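Local structure of laccase (Botrytis aclada, 3SQR) at residues H124-R129 with R498-A503; E135-P140 with H466-D471; W166-S169 with Q174-D177; H168-L173 with L523-I528. The protein couples the one-electron oxidation of phenolic substrates to reduction of dioxygen to water at a multicopper centre, probably serving lignin degradation and detoxification of lignin-derived products. One frame throughout, in Å; residues are numbered along the deposited sequence.

Interaction 1: H124-R129 with R498-A503; sequences HWHGIR and RRDVAA. With CU (copper (II) ion), chain F.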
# COMPACT_ATOMS: atom_id res chain seq x y z
N HIS A 124 -5.35 2.81 -8.09
CA HIS A 124 -4.93 3.71 -7.05
C HIS A 124 -3.37 3.80 -7.01
O HIS A 124 -2.66 2.86 -7.20
CB HIS A 124 -5.48 3.26 -5.70
CG HIS A 124 -4.90 4.00 -4.54
ND1 HIS A 124 -5.12 5.34 -4.33
CD2 HIS A 124 -4.18 3.56 -3.48
CE1 HIS A 124 -4.47 5.72 -3.24
NE2 HIS A 124 -3.91 4.66 -2.69
N TRP A 125 -2.92 5.00 -6.74
CA TRP A 125 -1.48 5.35 -6.73
C TRP A 125 -1.19 5.53 -5.25
O TRP A 125 -1.57 6.54 -4.63
CB TRP A 125 -1.26 6.61 -7.60
CG TRP A 125 -2.12 6.54 -8.83
CD1 TRP A 125 -3.40 7.07 -8.98
CD2 TRP A 125 -1.85 5.82 -10.02
NE1 TRP A 125 -3.89 6.70 -10.19
CE2 TRP A 125 -2.99 5.89 -10.82
CE3 TRP A 125 -0.77 5.01 -10.45
CZ2 TRP A 125 -3.10 5.24 -12.00
CZ3 TRP A 125 -0.87 4.34 -11.64
CH2 TRP A 125 -2.03 4.47 -12.44
N HIS A 126 -0.62 4.47 -4.65
CA HIS A 126 -0.62 4.37 -3.22
C HIS A 126 0.20 5.48 -2.56
O HIS A 126 1.37 5.65 -2.79
CB HIS A 126 -0.26 2.95 -2.75
CG HIS A 126 -0.37 2.81 -1.29
ND1 HIS A 126 -1.18 1.89 -0.69
CD2 HIS A 126 0.30 3.44 -0.29
CE1 HIS A 126 -1.04 1.98 0.62
NE2 HIS A 126 -0.17 2.94 0.89
N GLY A 127 -0.44 6.15 -1.62
CA GLY A 127 0.19 7.17 -0.83
C GLY A 127 0.35 8.49 -1.56
O GLY A 127 0.86 9.44 -0.98
N ILE A 128 -0.13 8.55 -2.80
CA ILE A 128 -0.00 9.75 -3.58
C ILE A 128 -1.06 10.72 -3.09
O ILE A 128 -2.22 10.41 -3.11
CB ILE A 128 -0.10 9.48 -5.12
CG1 ILE A 128 1.10 8.58 -5.55
CG2 ILE A 128 0.03 10.78 -5.91
CD1 ILE A 128 2.54 9.16 -5.29
N ARG A 129 -0.63 11.93 -2.81
CA ARG A 129 -1.49 12.88 -2.10
C ARG A 129 -2.72 13.29 -2.91
O ARG A 129 -3.77 13.51 -2.34
CB ARG A 129 -0.65 14.08 -1.78
CG ARG A 129 -1.29 15.02 -0.86
CD ARG A 129 -0.44 16.24 -0.74
NE ARG A 129 -0.93 17.14 0.31
CZ ARG A 129 -0.31 18.29 0.61
NH1 ARG A 129 0.73 18.66 -0.06
NH2 ARG A 129 -0.72 19.04 1.62
N ARG A 498 5.33 9.75 10.57
CA ARG A 498 4.46 10.33 9.56
C ARG A 498 4.61 9.47 8.34
O ARG A 498 5.72 9.22 7.88
CB ARG A 498 4.89 11.78 9.28
CG ARG A 498 4.01 12.57 8.33
CD ARG A 498 4.43 14.03 8.30
NE ARG A 498 5.63 14.30 7.54
CZ ARG A 498 6.78 14.79 8.03
NH1 ARG A 498 6.90 15.03 9.30
NH2 ARG A 498 7.79 15.05 7.24
N ARG A 499 3.46 8.99 7.84
CA ARG A 499 3.45 8.03 6.80
C ARG A 499 2.02 7.86 6.31
O ARG A 499 1.13 8.68 6.62
CB ARG A 499 4.05 6.71 7.30
CG ARG A 499 3.17 5.92 8.30
CD ARG A 499 3.85 4.66 8.86
NE ARG A 499 4.46 3.85 7.79
CZ ARG A 499 5.42 2.95 7.97
NH1 ARG A 499 5.96 2.76 9.16
NH2 ARG A 499 5.93 2.33 6.92
N ASP A 500 1.75 6.85 5.48
CA ASP A 500 0.35 6.66 5.03
C ASP A 500 -0.31 5.32 5.30
O ASP A 500 -1.52 5.17 5.13
CB ASP A 500 0.25 7.01 3.51
CG ASP A 500 1.11 6.14 2.63
OD1 ASP A 500 0.83 4.92 2.59
OD2 ASP A 500 2.08 6.69 2.00
N VAL A 501 0.46 4.37 5.84
CA VAL A 501 -0.11 3.09 6.32
C VAL A 501 0.46 2.81 7.71
O VAL A 501 1.67 2.87 7.93
CB VAL A 501 0.19 1.88 5.41
CG1 VAL A 501 -0.34 0.63 6.03
CG2 VAL A 501 -0.40 2.04 4.04
N ALA A 502 -0.39 2.57 8.68
CA ALA A 502 0.06 2.26 10.04
C ALA A 502 -0.90 1.30 10.71
O ALA A 502 -2.11 1.32 10.47
CB ALA A 502 0.19 3.57 10.86
N ALA A 503 -0.35 0.46 11.54
CA ALA A 503 -1.10 -0.58 12.21
C ALA A 503 -2.02 -0.05 13.26
O ALA A 503 -1.60 0.74 14.12
CB ALA A 503 -0.13 -1.59 12.85
CU CU F . -2.56 0.61 -1.28
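His126 and Asp500 meet at the site of the trinuclear copper cluster of multicopper oxidases, where the first cupredoxin domain faces the third. His126 ends the His-Trp-His motif that begins at His124. The segments are joined by one hydrogen bond and close packing, while the ring's other nitrogen holds a copper.

Coordination comes first. ND1 of His126 binds a type 3 copper at 2.0 Å, and His168 and His527 complete the protein ligands of that ion. With CG anti to the backbone N (chi1 -175°), the imidazole reaches across between metal and carboxylate.

The polar contact uses NE2. His126 NE2 donates to Asp500 OD1 over 2.8 Å, through a bent bond of 136°. The oxygen lies close to the imidazole plane, but the donor comes at it from above the carboxylate plane; the two planes are turned 57° against each other. This is a His-carboxylate pair in the second shell of the copper, and with the copper bond at ND1 it helps fix the rotation of the ring. The second oxygen of the same carboxylate, OD2, is in a salt bridge with Arg310.

Packing closes the rest. Val501 CG2 pushes against the rim of the His126 ring, near its plane, 3.3 Å from NE2 and 3.5 Å from CE1. The chain reverses from Trp125 to Ile128 in a type II turn, closed by Ile128 N donating to Trp125 O. Gly127, with its positive phi, brings bare backbone up to the carboxylate, so that its CA sits 3.4 Å from Asp500 OD2.

Interaction 2: E135-P140 with H466-D471; sequences EYDGVP and HLHGHD. With CU (copper (II) ion), chain E.
Asp137 and His468 meet with their flat groups almost perpendicular, the carboxylate and imidazole planes 88° apart. His468 ND1 points at Asp137 OD2 and donates over 2.8 Å along a fairly straight line (159°). The oxygen lies near the ring plane and is met on its syn side, somewhat out of the carboxylate plane. Extension of Asp137, with CG opposite the backbone N (chi1 -166°), brings the acid to this edge of the ring.

Val139, from the same segment as Asp137, brings CG2 obliquely to the ring, 3.3 Å from His468 CE1. The second carboxylate oxygen, Asp137 OD1, accepts from a water at 2.7 Å, and that water in turn accepts from Gly469 N, so both oxygens hold the 466-471 segment.

On the far side of the ring His468 NE2 binds a type 3 copper at 2.0 Å, with His170 and His525 as further ligands. His466 ND1 stands farther from this copper, at 2.8 Å, and is also hydrogen-bonded to the water on the metal. Asp137 is thus a second-shell residue: its acceptor engages the ND1 proton, helps the copper set the ring's rotation, and would probably make the copper-bound nitrogen a stronger electron donor.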
# COMPACT_ATOMS: atom_id res chain seq x y z
N GLU A 135 -10.01 13.17 -8.28
CA GLU A 135 -10.72 12.32 -9.18
C GLU A 135 -9.82 11.26 -9.86
O GLU A 135 -10.27 10.40 -10.56
CB GLU A 135 -11.44 13.15 -10.23
CG GLU A 135 -10.58 13.80 -11.21
CD GLU A 135 -9.87 15.12 -10.75
OE1 GLU A 135 -9.99 15.58 -9.57
OE2 GLU A 135 -9.22 15.71 -11.66
N TYR A 136 -8.53 11.28 -9.53
CA TYR A 136 -7.61 10.34 -10.06
C TYR A 136 -6.97 9.49 -8.94
O TYR A 136 -6.02 8.74 -9.20
CB TYR A 136 -6.56 11.05 -10.90
CG TYR A 136 -7.19 11.72 -12.12
CD1 TYR A 136 -7.96 10.96 -13.01
CD2 TYR A 136 -7.09 13.08 -12.31
CE1 TYR A 136 -8.55 11.52 -14.09
CE2 TYR A 136 -7.67 13.68 -13.43
CZ TYR A 136 -8.43 12.89 -14.28
OH TYR A 136 -9.06 13.46 -15.40
N ASP A 137 -7.57 9.54 -7.76
CA ASP A 137 -7.14 8.68 -6.67
C ASP A 137 -7.37 7.18 -6.88
O ASP A 137 -6.72 6.33 -6.26
CB ASP A 137 -7.74 9.15 -5.35
CG ASP A 137 -7.11 8.54 -4.15
OD1 ASP A 137 -5.82 8.51 -4.10
OD2 ASP A 137 -7.84 8.14 -3.24
N GLY A 138 -8.32 6.86 -7.75
CA GLY A 138 -8.58 5.49 -8.17
C GLY A 138 -9.32 4.62 -7.21
O GLY A 138 -9.24 3.41 -7.33
N VAL A 139 -10.22 5.19 -6.37
CA VAL A 139 -10.99 4.38 -5.48
C VAL A 139 -12.39 4.27 -6.10
O VAL A 139 -13.09 5.27 -6.07
CB VAL A 139 -11.15 4.95 -4.13
CG1 VAL A 139 -11.94 4.04 -3.20
CG2 VAL A 139 -9.67 5.17 -3.50
N PRO A 140 -12.75 3.09 -6.53
CA PRO A 140 -14.08 2.94 -7.15
C PRO A 140 -15.13 3.05 -6.08
O PRO A 140 -14.96 2.49 -4.98
CB PRO A 140 -14.01 1.54 -7.76
CG PRO A 140 -13.10 0.78 -6.88
CD PRO A 140 -12.12 1.78 -6.32
N HIS A 466 -4.64 2.31 6.05
CA HIS A 466 -4.17 3.20 5.02
C HIS A 466 -5.15 4.37 4.92
O HIS A 466 -6.37 4.15 4.81
CB HIS A 466 -4.18 2.45 3.68
CG HIS A 466 -3.85 3.33 2.52
ND1 HIS A 466 -4.38 3.13 1.25
CD2 HIS A 466 -2.98 4.34 2.42
CE1 HIS A 466 -3.90 4.07 0.45
NE2 HIS A 466 -3.05 4.80 1.14
N LEU A 467 -4.61 5.58 4.93
CA LEU A 467 -5.39 6.80 4.69
C LEU A 467 -5.03 7.37 3.33
O LEU A 467 -3.89 7.59 3.04
CB LEU A 467 -5.03 7.86 5.74
CG LEU A 467 -5.69 9.27 5.52
CD1 LEU A 467 -7.20 9.21 5.52
CD2 LEU A 467 -5.30 10.26 6.63
N HIS A 468 -6.03 7.67 2.50
CA HIS A 468 -5.82 8.27 1.21
C HIS A 468 -5.74 9.80 1.35
O HIS A 468 -6.28 10.38 2.31
CB HIS A 468 -7.01 7.88 0.30
CG HIS A 468 -7.00 6.48 -0.15
ND1 HIS A 468 -7.08 6.13 -1.48
CD2 HIS A 468 -6.92 5.32 0.54
CE1 HIS A 468 -7.00 4.81 -1.58
NE2 HIS A 468 -6.94 4.30 -0.38
N GLY A 469 -5.15 10.43 0.39
CA GLY A 469 -5.09 11.92 0.30
C GLY A 469 -4.23 12.66 1.30
O GLY A 469 -4.09 13.86 1.24
N HIS A 470 -3.57 11.94 2.20
CA HIS A 470 -2.79 12.51 3.28
C HIS A 470 -1.72 11.59 3.75
O HIS A 470 -1.96 10.38 3.88
CB HIS A 470 -3.61 12.78 4.55
CG HIS A 470 -4.76 13.68 4.33
ND1 HIS A 470 -4.68 15.02 4.57
CD2 HIS A 470 -6.02 13.45 3.85
CE1 HIS A 470 -5.84 15.59 4.29
NE2 HIS A 470 -6.66 14.67 3.84
N ASP A 471 -0.61 12.19 4.12
CA ASP A 471 0.24 11.55 5.12
C ASP A 471 -0.32 11.87 6.49
O ASP A 471 -0.73 13.01 6.72
CB ASP A 471 1.65 12.05 5.13
CG ASP A 471 2.46 11.59 3.93
OD1 ASP A 471 2.10 10.64 3.25
OD2 ASP A 471 3.49 12.18 3.74
CU CU E . -6.66 2.34 -0.14
O HOH W 1 -4.29 9.00 -1.98
O HOH W 2 -5.10 1.15 -0.86

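Interaction 3: W166-S169 with Q174-D177; sequences WYHS and QYGD. With CU (copper (II) ion), chain F.
The His-Ser-His motif of the first cupredoxin domain, at the end of strand 163-169, is backed here by the short 3-10 turn that follows it: Trp166, His168 and Tyr175 form an aromatic cluster beside a type 3 copper, while Ser169 is tied to Gln174.

Trp166 puts the edge of its six-membered ring toward the face of Tyr175. The pair is a T-shaped stack, with centroids 5.5 Å apart and planes at 82°; Trp166 CH2 comes closest, 3.9 Å from Tyr175 CE1. His168 lies alongside Tyr175, both side chains pointing the same way, their CB atoms 3.8 Å apart and their rings oblique. The His168 CD2 corner also rests over a face of the Trp166 indole, near its rim. The hydroxyl of Tyr175 is hydrogen-bonded to Gly271 O.

Among the polar contacts, Ser169 OG donates to Gln174 OE1 at 2.7 Å, in the amide plane and on a lone pair; Thr121 OG1 is a second partner of that oxygen. Ser169 places OG there by standing anti to its own nitrogen (chi1 173°). A water joins Ser169 O to Tyr175 N, 2.8 Å from each.

His168 ND1 donates to Ser169 O over 2.8 Å, nearly straight at 170° and within the imidazole plane, though it meets the carbonyl from above. With the proton on ND1 committed to the backbone, NE2 offers its lone pair to the copper at 2.0 Å, and the aromatic neighbours limit how the ring can turn.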
# COMPACT_ATOMS: atom_id res chain seq x y z
N TRP A 166 3.77 2.25 -4.73
CA TRP A 166 3.28 1.24 -5.63
C TRP A 166 1.94 1.73 -6.11
O TRP A 166 1.35 2.59 -5.50
CB TRP A 166 3.19 -0.12 -4.95
CG TRP A 166 2.33 -0.26 -3.71
CD1 TRP A 166 2.36 0.52 -2.56
CD2 TRP A 166 1.39 -1.30 -3.45
NE1 TRP A 166 1.51 -0.02 -1.61
CE2 TRP A 166 0.88 -1.11 -2.15
CE3 TRP A 166 0.90 -2.37 -4.20
CZ2 TRP A 166 -0.13 -1.93 -1.61
CZ3 TRP A 166 -0.06 -3.21 -3.68
CH2 TRP A 166 -0.59 -2.99 -2.39
N TYR A 167 1.51 1.17 -7.22
CA TYR A 167 0.14 1.45 -7.72
C TYR A 167 -0.55 0.13 -7.77
O TYR A 167 0.08 -0.92 -8.02
CB TYR A 167 0.15 2.15 -9.08
CG TYR A 167 0.77 1.37 -10.19
CD1 TYR A 167 2.12 1.30 -10.36
CD2 TYR A 167 -0.02 0.71 -11.14
CE1 TYR A 167 2.69 0.57 -11.44
CE2 TYR A 167 0.53 0.01 -12.19
CZ TYR A 167 1.89 -0.07 -12.32
OH TYR A 167 2.40 -0.80 -13.34
N HIS A 168 -1.88 0.13 -7.59
CA HIS A 168 -2.55 -1.13 -7.58
C HIS A 168 -4.01 -0.94 -7.83
O HIS A 168 -4.54 0.10 -7.57
CB HIS A 168 -2.36 -1.89 -6.29
CG HIS A 168 -2.80 -1.15 -5.04
ND1 HIS A 168 -4.09 -1.18 -4.56
CD2 HIS A 168 -2.07 -0.48 -4.12
CE1 HIS A 168 -4.15 -0.49 -3.43
NE2 HIS A 168 -2.92 -0.08 -3.12
N SER A 169 -4.65 -1.98 -8.28
CA SER A 169 -6.12 -1.86 -8.35
C SER A 169 -6.69 -1.66 -6.97
O SER A 169 -6.24 -2.27 -6.00
CB SER A 169 -6.75 -3.10 -8.96
OG SER A 169 -8.17 -3.00 -8.84
N GLN A 174 -8.60 -7.37 -6.65
CA GLN A 174 -7.78 -7.58 -7.85
C GLN A 174 -6.31 -7.53 -7.60
O GLN A 174 -5.58 -8.22 -8.25
CB GLN A 174 -8.08 -6.58 -8.93
CG GLN A 174 -9.45 -6.80 -9.56
CD GLN A 174 -9.83 -5.75 -10.61
OE1 GLN A 174 -9.37 -4.62 -10.58
NE2 GLN A 174 -10.75 -6.12 -11.55
N TYR A 175 -5.85 -6.69 -6.69
CA TYR A 175 -4.38 -6.65 -6.53
C TYR A 175 -3.85 -7.95 -5.96
O TYR A 175 -2.63 -8.26 -6.08
CB TYR A 175 -3.85 -5.40 -5.78
CG TYR A 175 -3.85 -5.48 -4.27
CD1 TYR A 175 -2.85 -6.11 -3.62
CD2 TYR A 175 -4.87 -4.95 -3.52
CE1 TYR A 175 -2.80 -6.21 -2.28
CE2 TYR A 175 -4.83 -5.05 -2.10
CZ TYR A 175 -3.79 -5.67 -1.51
OH TYR A 175 -3.66 -5.82 -0.13
N GLY A 176 -4.73 -8.75 -5.36
CA GLY A 176 -4.37 -10.09 -4.93
C GLY A 176 -4.02 -11.06 -6.02
O GLY A 176 -3.33 -12.08 -5.79
N ASP A 177 -4.50 -10.75 -7.22
CA ASP A 177 -4.26 -11.58 -8.38
C ASP A 177 -3.13 -11.00 -9.23
O ASP A 177 -2.92 -11.41 -10.36
CB ASP A 177 -5.52 -11.76 -9.18
CG ASP A 177 -6.42 -12.90 -8.66
OD1 ASP A 177 -6.02 -13.63 -7.71
OD2 ASP A 177 -7.50 -13.10 -9.32
CU CU F . -2.56 0.61 -1.28
O HOH W 3 -7.51 -4.70 -5.61

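Interaction 4: H168-L173 with L523-I528; sequences HSHFSL and LLHCHI. With CU (copper (II) ion), chain F; CU (copper (II) ion), chain E; CU (copper (II) ion), chain D.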
# COMPACT_ATOMS: atom_id res chain seq x y z
N HIS A 168 -1.88 0.13 -7.59
CA HIS A 168 -2.55 -1.13 -7.58
C HIS A 168 -4.01 -0.94 -7.83
O HIS A 168 -4.54 0.10 -7.57
CB HIS A 168 -2.36 -1.89 -6.29
CG HIS A 168 -2.80 -1.15 -5.04
ND1 HIS A 168 -4.09 -1.18 -4.56
CD2 HIS A 168 -2.07 -0.48 -4.12
CE1 HIS A 168 -4.15 -0.49 -3.43
NE2 HIS A 168 -2.92 -0.08 -3.12
N SER A 169 -4.65 -1.98 -8.28
CA SER A 169 -6.12 -1.86 -8.35
C SER A 169 -6.69 -1.66 -6.97
O SER A 169 -6.24 -2.27 -6.00
CB SER A 169 -6.75 -3.10 -8.96
OG SER A 169 -8.17 -3.00 -8.84
N HIS A 170 -7.70 -0.78 -6.87
CA HIS A 170 -8.41 -0.62 -5.65
C HIS A 170 -9.86 -1.11 -5.88
O HIS A 170 -10.75 -0.85 -5.10
CB HIS A 170 -8.39 0.83 -5.22
CG HIS A 170 -8.30 1.02 -3.75
ND1 HIS A 170 -9.21 0.50 -2.87
CD2 HIS A 170 -7.37 1.65 -2.97
CE1 HIS A 170 -8.90 0.85 -1.64
NE2 HIS A 170 -7.77 1.53 -1.67
N PHE A 171 -10.04 -1.97 -6.87
CA PHE A 171 -11.34 -2.53 -7.22
C PHE A 171 -11.36 -3.94 -6.67
O PHE A 171 -10.66 -4.87 -7.16
CB PHE A 171 -11.52 -2.52 -8.72
CG PHE A 171 -12.81 -3.10 -9.18
CD1 PHE A 171 -12.93 -4.46 -9.32
CD2 PHE A 171 -13.85 -2.28 -9.50
CE1 PHE A 171 -14.11 -5.02 -9.79
CE2 PHE A 171 -15.06 -2.81 -9.97
CZ PHE A 171 -15.18 -4.19 -10.09
N SER A 172 -12.06 -4.08 -5.55
CA SER A 172 -12.23 -5.39 -4.94
C SER A 172 -10.86 -6.07 -4.74
O SER A 172 -9.90 -5.37 -4.33
CB SER A 172 -13.30 -6.24 -5.74
OG SER A 172 -13.45 -7.54 -5.14
N LEU A 173 -10.74 -7.38 -4.92
CA LEU A 173 -9.50 -8.08 -4.52
C LEU A 173 -8.46 -8.17 -5.60
O LEU A 173 -7.52 -8.93 -5.48
CB LEU A 173 -9.86 -9.53 -4.10
CG LEU A 173 -10.82 -9.68 -2.94
CD1 LEU A 173 -11.33 -11.17 -2.89
CD2 LEU A 173 -10.11 -9.35 -1.65
N LEU A 523 -10.68 7.76 1.33
CA LEU A 523 -10.89 6.45 1.91
C LEU A 523 -9.86 6.17 3.03
O LEU A 523 -8.69 6.57 2.92
CB LEU A 523 -10.80 5.38 0.85
CG LEU A 523 -11.16 3.95 1.28
CD1 LEU A 523 -12.70 3.91 1.63
CD2 LEU A 523 -10.82 2.96 0.21
N LEU A 524 -10.30 5.54 4.10
CA LEU A 524 -9.38 5.02 5.10
C LEU A 524 -9.84 3.59 5.34
O LEU A 524 -11.02 3.33 5.49
CB LEU A 524 -9.45 5.82 6.40
CG LEU A 524 -8.66 5.19 7.56
CD1 LEU A 524 -8.04 6.28 8.43
CD2 LEU A 524 -9.58 4.21 8.36
N HIS A 525 -8.92 2.64 5.32
CA HIS A 525 -9.29 1.27 5.39
C HIS A 525 -8.16 0.41 5.82
O HIS A 525 -7.00 0.80 5.72
CB HIS A 525 -9.79 0.79 4.04
CG HIS A 525 -8.74 0.79 2.98
ND1 HIS A 525 -8.10 -0.35 2.56
CD2 HIS A 525 -8.20 1.82 2.28
CE1 HIS A 525 -7.25 -0.04 1.60
NE2 HIS A 525 -7.27 1.28 1.43
N CYS A 526 -8.51 -0.76 6.36
CA CYS A 526 -7.54 -1.83 6.54
C CYS A 526 -7.10 -2.32 5.16
O CYS A 526 -7.94 -2.52 4.25
CB CYS A 526 -8.16 -2.99 7.31
SG CYS A 526 -6.97 -4.25 7.53
N HIS A 527 -5.80 -2.49 4.99
CA HIS A 527 -5.22 -2.89 3.72
C HIS A 527 -5.11 -4.41 3.59
O HIS A 527 -4.62 -4.92 2.55
CB HIS A 527 -3.80 -2.26 3.53
CG HIS A 527 -3.52 -1.81 2.12
ND1 HIS A 527 -3.52 -2.69 1.07
CD2 HIS A 527 -3.20 -0.59 1.59
CE1 HIS A 527 -3.23 -2.03 -0.04
NE2 HIS A 527 -3.05 -0.75 0.23
N ILE A 528 -5.57 -5.15 4.60
CA ILE A 528 -5.73 -6.60 4.44
C ILE A 528 -6.92 -6.74 3.47
O ILE A 528 -8.02 -6.25 3.77
CB ILE A 528 -5.98 -7.30 5.76
CG1 ILE A 528 -4.76 -7.25 6.68
CG2 ILE A 528 -6.43 -8.80 5.48
CD1 ILE A 528 -5.02 -7.69 8.16
CU CU F . -2.56 0.61 -1.28
CU CU E . -6.66 2.34 -0.14
CU CU D . -7.81 -5.70 9.02
O HOH W 2 -5.10 1.15 -0.86
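His170 turns an edge of its imidazole toward the face of His525 in an offset edge-to-face pair, centroids 4.8 Å apart and planes at 71°. The His527 ring carries His525 CE1 over one face, near the rim, and has His168 NE2 at its edge, in plane; the His168 and His527 rings themselves are oblique. A water lies at the edges of both His168 and His525, in plane with each.

Metal ions explain these meetings. His170 NE2 and His525 NE2 approach to 3.1 Å without a hydrogen bond, because both bind one type 3 copper. His525 NE2 is 2.0 Å from that ion, which the water and His468 also bind. His168 and His527 likewise share the other type 3 copper, whose third histidine is His126. Leu523 adds an apolar contact, CD2 to His170 CE1 at 3.4 Å.

Between its two histidines, the His-Cys-His motif holds Cys526, whose SG binds the type 1 copper at 2.2 Å with His463 and His531. SG also accepts from Ile528 N. His525 CG stands between the backbone N and the carbonyl carbon (chi1 65°), which lets ND1 donate to Cys526 O at 2.8 Å while NE2 faces the copper. In this family, that short piece of chain carries electrons from type 1 copper to the trinuclear site.

The contact lies where strand 163-169 of the first domain and strand 520-526 of the third run out. Ile528 is the N-cap of helix 529-533, and Leu173 packs between that helix and helix 210-217.

All four contacts crowd round the two type 3 coppers, their centres 8 to 14 Å apart. Interactions 1, 2 and 4 bring the first multicopper oxidase domain against the third, across more than 300 residues of chain; interaction 3 stays within the first and is nested inside the loops closed by 1 and 2. Strands 123-125 and 163-169 are neighbours in one sheet, while 520-526, 463-467 and 501-504 follow one another in another. Interactions 1, 3 and 4 share one type 3 copper, and 2 and 4 the other. Along the chain, the segments of 4 alternate with those of 1 and 2. Ligands from both domains thus meet at the site of oxygen reduction.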